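Local coordinates for protein inosine-uridine preferring nucleoside hydrolase (Gardnerella vaginalis 315-A, PDB 6BA1) that belongs to the nucleoside hydrolase family, an alpha/beta fold around a mostly parallel sheet, and holds a calcium ion, at residues A[86-96]-A[226-237]; A[153-161]-A[169-177]. All coordinates share one frame; numbering follows the deposited sequence.

Interaction 1. Residues A[86-96]-A[226-237]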
# COMPACT_ATOMS: atom_id res chain seq x y z
N PHE A 86 -24.29 -3.69 -16.83
CA PHE A 86 -23.81 -4.83 -17.64
C PHE A 86 -23.41 -6.03 -16.76
O PHE A 86 -23.71 -7.18 -17.10
CB PHE A 86 -22.64 -4.42 -18.54
CG PHE A 86 -22.16 -5.51 -19.47
CD1 PHE A 86 -22.78 -5.71 -20.70
CD2 PHE A 86 -21.10 -6.33 -19.10
CE1 PHE A 86 -22.35 -6.73 -21.55
CE2 PHE A 86 -20.66 -7.34 -19.95
CZ PHE A 86 -21.29 -7.54 -21.17
N ILE A 87 -22.71 -5.74 -15.66
CA ILE A 87 -22.20 -6.77 -14.75
C ILE A 87 -23.32 -7.42 -13.94
O ILE A 87 -23.56 -8.63 -14.05
CB ILE A 87 -21.10 -6.21 -13.81
CG1 ILE A 87 -19.87 -5.78 -14.64
CG2 ILE A 87 -20.70 -7.25 -12.75
CD1 ILE A 87 -18.80 -5.05 -13.85
N HIS A 88 -24.01 -6.60 -13.14
CA HIS A 88 -25.05 -7.09 -12.22
C HIS A 88 -26.45 -7.14 -12.85
O HIS A 88 -27.39 -7.64 -12.22
CB HIS A 88 -25.08 -6.24 -10.94
CG HIS A 88 -23.74 -6.11 -10.27
ND1 HIS A 88 -23.03 -4.93 -10.25
CD2 HIS A 88 -22.97 -7.02 -9.63
CE1 HIS A 88 -21.89 -5.12 -9.62
NE2 HIS A 88 -21.83 -6.38 -9.22
N GLY A 89 -26.61 -6.64 -14.08
CA GLY A 89 -27.90 -6.64 -14.78
C GLY A 89 -28.76 -5.44 -14.43
O GLY A 89 -28.36 -4.56 -13.66
N ASP A 90 -29.96 -5.41 -14.99
CA ASP A 90 -30.88 -4.27 -14.82
C ASP A 90 -31.57 -4.34 -13.46
O ASP A 90 -31.56 -3.36 -12.70
CB ASP A 90 -31.91 -4.24 -15.95
CG ASP A 90 -31.25 -4.23 -17.32
OD1 ASP A 90 -30.41 -3.34 -17.56
OD2 ASP A 90 -31.56 -5.11 -18.14
N ASN A 91 -32.13 -5.51 -13.15
CA ASN A 91 -32.67 -5.78 -11.81
C ASN A 91 -31.59 -5.83 -10.70
O ASN A 91 -31.92 -5.67 -9.52
CB ASN A 91 -33.53 -7.06 -11.79
CG ASN A 91 -32.76 -8.32 -12.15
OD1 ASN A 91 -31.55 -8.31 -12.32
ND2 ASN A 91 -33.48 -9.44 -12.28
N GLY A 92 -30.33 -6.06 -11.06
CA GLY A 92 -29.21 -6.13 -10.11
C GLY A 92 -28.98 -7.52 -9.53
O GLY A 92 -28.33 -7.65 -8.49
N ILE A 93 -29.50 -8.54 -10.22
CA ILE A 93 -29.55 -9.92 -9.71
C ILE A 93 -29.30 -10.90 -10.87
O ILE A 93 -29.98 -11.93 -11.00
CB ILE A 93 -30.94 -10.24 -9.08
CG1 ILE A 93 -31.60 -9.04 -8.40
CG2 ILE A 93 -30.83 -11.37 -8.07
CD1 ILE A 93 -33.03 -9.33 -7.97
N GLY A 94 -28.33 -10.59 -11.72
CA GLY A 94 -28.28 -11.19 -13.06
C GLY A 94 -29.41 -10.56 -13.84
O GLY A 94 -29.53 -9.34 -13.87
N ASP A 95 -30.25 -11.36 -14.47
CA ASP A 95 -31.58 -10.89 -14.86
C ASP A 95 -32.56 -11.98 -14.48
O ASP A 95 -33.49 -12.30 -15.22
CB ASP A 95 -31.62 -10.53 -16.36
CG ASP A 95 -31.08 -9.13 -16.64
OD1 ASP A 95 -31.49 -8.17 -15.94
OD2 ASP A 95 -30.27 -8.99 -17.57
N VAL A 96 -32.35 -12.53 -13.29
CA VAL A 96 -33.06 -13.71 -12.83
C VAL A 96 -34.40 -13.27 -12.25
O VAL A 96 -34.45 -12.43 -11.35
CB VAL A 96 -32.24 -14.52 -11.80
CG1 VAL A 96 -32.98 -15.79 -11.40
CG2 VAL A 96 -30.88 -14.87 -12.37
N MET A 226 -27.96 -16.75 -11.41
CA MET A 226 -27.53 -15.39 -11.09
C MET A 226 -26.04 -15.17 -11.33
O MET A 226 -25.65 -14.26 -12.06
CB MET A 226 -27.85 -15.11 -9.63
CG MET A 226 -27.56 -13.68 -9.19
SD MET A 226 -27.09 -13.64 -7.46
CE MET A 226 -27.82 -12.07 -7.04
N THR A 227 -25.21 -15.99 -10.69
CA THR A 227 -23.76 -15.86 -10.78
C THR A 227 -23.21 -16.24 -12.17
O THR A 227 -22.11 -15.83 -12.53
CB THR A 227 -23.04 -16.68 -9.69
OG1 THR A 227 -23.45 -18.05 -9.76
CG2 THR A 227 -23.38 -16.15 -8.31
N ASP A 228 -23.97 -17.02 -12.94
CA ASP A 228 -23.61 -17.32 -14.34
C ASP A 228 -23.77 -16.10 -15.26
O ASP A 228 -23.03 -15.97 -16.22
CB ASP A 228 -24.41 -18.52 -14.88
CG ASP A 228 -23.92 -19.86 -14.30
OD1 ASP A 228 -23.07 -19.86 -13.38
OD2 ASP A 228 -24.40 -20.91 -14.77
N PHE A 229 -24.73 -15.22 -14.97
CA PHE A 229 -24.82 -13.90 -15.64
C PHE A 229 -23.59 -13.05 -15.27
O PHE A 229 -23.02 -12.38 -16.13
CB PHE A 229 -26.10 -13.16 -15.25
CG PHE A 229 -26.31 -11.87 -16.00
CD1 PHE A 229 -25.69 -10.68 -15.58
CD2 PHE A 229 -27.11 -11.83 -17.14
CE1 PHE A 229 -25.88 -9.50 -16.27
CE2 PHE A 229 -27.31 -10.64 -17.83
CZ PHE A 229 -26.69 -9.47 -17.40
N TYR A 230 -23.23 -13.10 -14.00
CA TYR A 230 -22.08 -12.39 -13.43
C TYR A 230 -20.75 -12.88 -14.03
O TYR A 230 -19.85 -12.07 -14.27
CB TYR A 230 -22.10 -12.56 -11.91
CG TYR A 230 -21.13 -11.74 -11.09
CD1 TYR A 230 -21.13 -10.35 -11.13
CD2 TYR A 230 -20.28 -12.37 -10.18
CE1 TYR A 230 -20.26 -9.60 -10.33
CE2 TYR A 230 -19.41 -11.64 -9.37
CZ TYR A 230 -19.40 -10.26 -9.45
OH TYR A 230 -18.53 -9.56 -8.66
N ILE A 231 -20.64 -14.18 -14.28
CA ILE A 231 -19.43 -14.75 -14.91
C ILE A 231 -19.35 -14.39 -16.40
O ILE A 231 -18.27 -14.02 -16.89
CB ILE A 231 -19.33 -16.29 -14.70
CG1 ILE A 231 -19.10 -16.60 -13.20
CG2 ILE A 231 -18.17 -16.88 -15.50
CD1 ILE A 231 -19.53 -18.00 -12.80
N LYS A 232 -20.46 -14.49 -17.13
CA LYS A 232 -20.52 -14.13 -18.57
C LYS A 232 -20.27 -12.64 -18.83
O LYS A 232 -19.80 -12.27 -19.90
CB LYS A 232 -21.84 -14.56 -19.22
CG LYS A 232 -21.90 -16.05 -19.52
CD LYS A 232 -23.12 -16.43 -20.31
CE LYS A 232 -23.30 -17.94 -20.35
NZ LYS A 232 -24.30 -18.34 -21.38
N ALA A 233 -20.61 -11.81 -17.85
CA ALA A 233 -20.20 -10.40 -17.86
C ALA A 233 -18.69 -10.29 -17.65
O ALA A 233 -18.02 -9.55 -18.38
CB ALA A 233 -20.95 -9.63 -16.80
N TYR A 234 -18.16 -11.01 -16.65
CA TYR A 234 -16.71 -11.07 -16.41
C TYR A 234 -15.92 -11.66 -17.59
O TYR A 234 -14.77 -11.28 -17.80
CB TYR A 234 -16.37 -11.83 -15.11
CG TYR A 234 -16.17 -10.95 -13.89
CD1 TYR A 234 -14.95 -10.92 -13.22
CD2 TYR A 234 -17.21 -10.15 -13.38
CE1 TYR A 234 -14.77 -10.14 -12.07
CE2 TYR A 234 -17.05 -9.39 -12.24
CZ TYR A 234 -15.84 -9.36 -11.60
OH TYR A 234 -15.60 -8.63 -10.45
N GLU A 235 -16.52 -12.58 -18.34
CA GLU A 235 -15.91 -13.10 -19.58
C GLU A 235 -15.55 -12.01 -20.60
O GLU A 235 -14.59 -12.18 -21.35
CB GLU A 235 -16.79 -14.16 -20.25
CG GLU A 235 -16.72 -15.54 -19.62
CD GLU A 235 -17.66 -16.53 -20.29
OE1 GLU A 235 -18.20 -16.27 -21.38
OE2 GLU A 235 -17.87 -17.63 -19.70
N THR A 236 -16.30 -10.91 -20.63
CA THR A 236 -15.99 -9.75 -21.50
C THR A 236 -15.22 -8.63 -20.77
O THR A 236 -14.26 -8.08 -21.32
CB THR A 236 -17.25 -9.20 -22.23
OG1 THR A 236 -18.08 -8.51 -21.31
CG2 THR A 236 -18.05 -10.33 -22.88
N THR A 237 -15.62 -8.30 -19.54
CA THR A 237 -14.95 -7.22 -18.77
C THR A 237 -13.58 -7.60 -18.21
O THR A 237 -12.77 -6.72 -17.91
CB THR A 237 -15.80 -6.69 -17.58
OG1 THR A 237 -15.95 -7.69 -16.57
CG2 THR A 237 -17.18 -6.21 -18.05

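Interaction 2. Residues A[153-161]-A[169-177]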
# COMPACT_ATOMS: atom_id res chain seq x y z
N ILE A 153 -16.36 -3.30 12.54
CA ILE A 153 -16.78 -3.07 11.17
C ILE A 153 -15.82 -3.83 10.26
O ILE A 153 -14.63 -3.86 10.52
CB ILE A 153 -16.78 -1.56 10.83
CG1 ILE A 153 -17.78 -0.82 11.71
CG2 ILE A 153 -17.09 -1.34 9.35
CD1 ILE A 153 -17.60 0.67 11.77
N VAL A 154 -16.34 -4.46 9.21
CA VAL A 154 -15.52 -5.25 8.28
C VAL A 154 -16.04 -5.04 6.86
O VAL A 154 -16.89 -5.78 6.39
CB VAL A 154 -15.53 -6.77 8.63
CG1 VAL A 154 -14.68 -7.57 7.66
CG2 VAL A 154 -15.08 -7.00 10.06
N LEU A 155 -15.53 -4.02 6.18
CA LEU A 155 -16.04 -3.63 4.86
C LEU A 155 -15.38 -4.36 3.71
O LEU A 155 -14.31 -4.95 3.88
CB LEU A 155 -15.87 -2.12 4.66
CG LEU A 155 -14.45 -1.60 4.41
CD1 LEU A 155 -14.20 -1.33 2.93
CD2 LEU A 155 -14.17 -0.34 5.21
N MET A 156 -16.04 -4.33 2.56
CA MET A 156 -15.43 -4.70 1.28
C MET A 156 -15.36 -3.42 0.46
O MET A 156 -16.36 -2.75 0.25
CB MET A 156 -16.22 -5.81 0.57
CG MET A 156 -16.39 -5.68 -0.95
SD MET A 156 -14.90 -5.41 -1.93
CE MET A 156 -15.61 -4.84 -3.49
N GLY A 157 -14.15 -3.11 0.01
CA GLY A 157 -13.89 -1.90 -0.75
C GLY A 157 -12.43 -1.46 -0.68
O GLY A 157 -11.66 -1.96 0.14
N GLY A 158 -12.08 -0.53 -1.55
CA GLY A 158 -10.72 0.01 -1.62
C GLY A 158 -9.69 -0.90 -2.25
O GLY A 158 -9.98 -2.05 -2.62
N ALA A 159 -8.48 -0.35 -2.39
CA ALA A 159 -7.30 -1.09 -2.83
C ALA A 159 -6.08 -0.36 -2.29
O ALA A 159 -5.85 0.79 -2.65
CB ALA A 159 -7.25 -1.17 -4.34
N LEU A 160 -5.33 -1.01 -1.40
CA LEU A 160 -4.18 -0.37 -0.76
C LEU A 160 -2.95 -0.54 -1.61
O LEU A 160 -2.42 0.43 -2.13
CB LEU A 160 -3.93 -0.94 0.64
CG LEU A 160 -2.74 -0.35 1.41
CD1 LEU A 160 -2.91 1.13 1.63
CD2 LEU A 160 -2.55 -1.05 2.74
N THR A 161 -2.53 -1.80 -1.78
CA THR A 161 -1.25 -2.12 -2.39
C THR A 161 -1.33 -2.40 -3.89
O THR A 161 -0.41 -2.97 -4.46
CB THR A 161 -0.62 -3.37 -1.73
OG1 THR A 161 -1.34 -4.55 -2.14
CG2 THR A 161 -0.63 -3.25 -0.22
N TRP A 169 -6.44 4.04 -9.36
CA TRP A 169 -6.25 4.33 -7.93
C TRP A 169 -7.49 4.25 -7.03
O TRP A 169 -7.35 4.44 -5.82
CB TRP A 169 -5.58 5.70 -7.78
CG TRP A 169 -6.39 6.84 -8.30
CD1 TRP A 169 -7.19 7.66 -7.57
CD2 TRP A 169 -6.48 7.30 -9.65
NE1 TRP A 169 -7.78 8.60 -8.38
CE2 TRP A 169 -7.36 8.40 -9.67
CE3 TRP A 169 -5.91 6.87 -10.86
CZ2 TRP A 169 -7.68 9.09 -10.84
CZ3 TRP A 169 -6.22 7.56 -12.03
CH2 TRP A 169 -7.10 8.66 -12.01
N THR A 170 -8.68 3.97 -7.57
CA THR A 170 -9.92 3.88 -6.77
C THR A 170 -10.72 2.62 -7.06
O THR A 170 -10.72 2.12 -8.19
CB THR A 170 -10.86 5.09 -7.00
OG1 THR A 170 -11.53 4.96 -8.25
CG2 THR A 170 -10.12 6.40 -6.99
N GLU A 171 -11.41 2.11 -6.05
CA GLU A 171 -12.27 0.95 -6.16
C GLU A 171 -13.75 1.37 -6.06
O GLU A 171 -14.08 2.32 -5.36
CB GLU A 171 -11.90 -0.08 -5.09
CG GLU A 171 -12.75 -1.35 -5.05
CD GLU A 171 -14.10 -1.17 -4.37
OE1 GLU A 171 -14.22 -0.30 -3.47
OE2 GLU A 171 -15.06 -1.89 -4.75
N ALA A 172 -14.62 0.63 -6.75
CA ALA A 172 -16.06 0.95 -6.91
C ALA A 172 -16.79 1.50 -5.67
O ALA A 172 -17.23 2.65 -5.69
CB ALA A 172 -16.80 -0.26 -7.45
N ASN A 173 -16.93 0.68 -4.62
CA ASN A 173 -17.64 1.08 -3.40
C ASN A 173 -17.07 2.37 -2.75
O ASN A 173 -17.84 3.20 -2.22
CB ASN A 173 -17.67 -0.08 -2.38
CG ASN A 173 -18.50 -1.29 -2.86
OD1 ASN A 173 -19.55 -1.13 -3.50
ND2 ASN A 173 -18.03 -2.49 -2.55
N ILE A 174 -15.76 2.56 -2.83
CA ILE A 174 -15.13 3.79 -2.34
C ILE A 174 -15.35 4.93 -3.35
O ILE A 174 -15.61 6.06 -2.95
CB ILE A 174 -13.61 3.60 -2.10
CG1 ILE A 174 -13.35 2.47 -1.09
CG2 ILE A 174 -12.97 4.91 -1.60
CD1 ILE A 174 -13.68 2.81 0.35
N SER A 175 -15.25 4.61 -4.63
CA SER A 175 -15.45 5.58 -5.72
C SER A 175 -16.79 6.30 -5.63
O SER A 175 -16.84 7.51 -5.86
CB SER A 175 -15.32 4.89 -7.08
OG SER A 175 -15.78 5.73 -8.13
N GLN A 176 -17.85 5.57 -5.29
CA GLN A 176 -19.21 6.11 -5.29
C GLN A 176 -19.41 7.18 -4.20
O GLN A 176 -20.16 8.14 -4.40
CB GLN A 176 -20.26 5.00 -5.11
CG GLN A 176 -21.43 5.11 -6.10
CD GLN A 176 -21.19 4.35 -7.37
OE1 GLN A 176 -20.84 3.16 -7.36
NE2 GLN A 176 -21.37 5.04 -8.50
N ASP A 177 -18.75 6.99 -3.06
CA ASP A 177 -18.68 8.01 -2.01
C ASP A 177 -17.34 7.93 -1.26
O ASP A 177 -17.21 7.18 -0.28
CB ASP A 177 -19.86 7.87 -1.04
CG ASP A 177 -20.08 9.12 -0.19
OD1 ASP A 177 -19.18 10.00 -0.12
OD2 ASP A 177 -21.16 9.21 0.41

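Interaction 1. Residues A[86-96]-A[226-237]
Ile87 and Ala233 bring the two backbones to 5.2 Å between their CA atoms, and Gly94 and Met226 to 4.7 Å, CA to CA. The end of helix 82-88 and the loop after it thus come closest to helix 218-237 at two points, and Phe229 fills the interval between them. Gly89, the first residue past the helix, turns the chain with a positive phi; an Asx turn follows, in which Asn91 OD1 accepts from Ile93 N.

A chi1 of -174° carries the Phe229 ring past its own carbonyl carbon and into this bend. Gly94 C and Asp95 N lie over one face, offset toward the rim, while Ile87 O stands at the edge, in the ring plane, 3.3 Å from Phe229 CE1. The Asp95 carboxylate, turned 75° from the ring, puts OD2 out of its plane by the CE2 corner. The Phe86 ring packs against Ala233 CB, with Thr237 CG2 beside it. Ile87 CG2 meets the Tyr230 ring edge at CE1, and the His88 and Tyr230 rings, near parallel at 21°, barely overlap. Both also pack on Val15 of helix 15-25, and the His88 side chain lies about 6 Å from the bound calcium ion. Met226, its chain bent, places CE against Ile93 CG2.

The segments share no hydrogen bond: 657 Å² is buried mainly through apolar and aromatic contact, to which Ile87 O probably adds a weak electrostatic attraction for the Phe229 ring hydrogens.

Interaction 2. Residues A[153-161]-A[169-177]
The carboxylate of Glu171 is met from above its plane by Gly158 N, whose bond to Glu171 OE1 measures 2.9 Å and lies 44° out of that plane. Asn173 N likewise approaches Glu171 OE2 from out of the plane, at an N-H...O angle of 162°. The amide of Asn173 is the second flat group: its ND2 donates to Met156 O over 3.3 Å, with the acceptor tilted 28° from the amide plane and the donor standing above the carbonyl plane of Met156.

Glu171 occupies the N-cap of helix 172-176. Its chain bends at chi2, which folds the carboxylate back over the first turn; a weak bond from Ile174 N to Glu171 OE1 completes the cap. One side chain therefore both caps the helix and binds the loop leaving strand 152-156, a parallel strand inside the main sheet of the nucleoside hydrolase fold.

In that loop Gly157 bears no side chain at a place where one would lie against Glu171 OE1 and Asn173 CB. Gly158 has a positive phi and lies beside Ile174 CG1, which is 3.3 Å from Gly158 N. Met156 CE reaches across to Glu171 OE2 and Asn173 ND2, crossing the Asn173 side chain at about a right angle. Met156 also packs against His247, Asp248 and Ala251 of helix 247-256; Asp248 is a calcium ligand with Asp12, Asp17 and Thr130, and the Asn173 side chain lies about 4 Å from that ion.

In the fold
Interaction 2 is wholly buried, about 10 Å from the chain centre, whereas interaction 1 is partly exposed, its centre about 17 Å out. They join different elements: the end of helix 82-88 and the loop after it with helix 218-237 in interaction 1, the exit of strand 152-156 with helix 172-176 in interaction 2. Interaction 1 buries more than twice the area of interaction 2 and is held by rings and aliphatic groups; the smaller contact relies on a carboxylate and an amide bonded to backbone. Their centres lie 21 Å apart and their nearest atoms about 7 Å, without touching. Both lie near the calcium ion, Asn173 closer to it than His88.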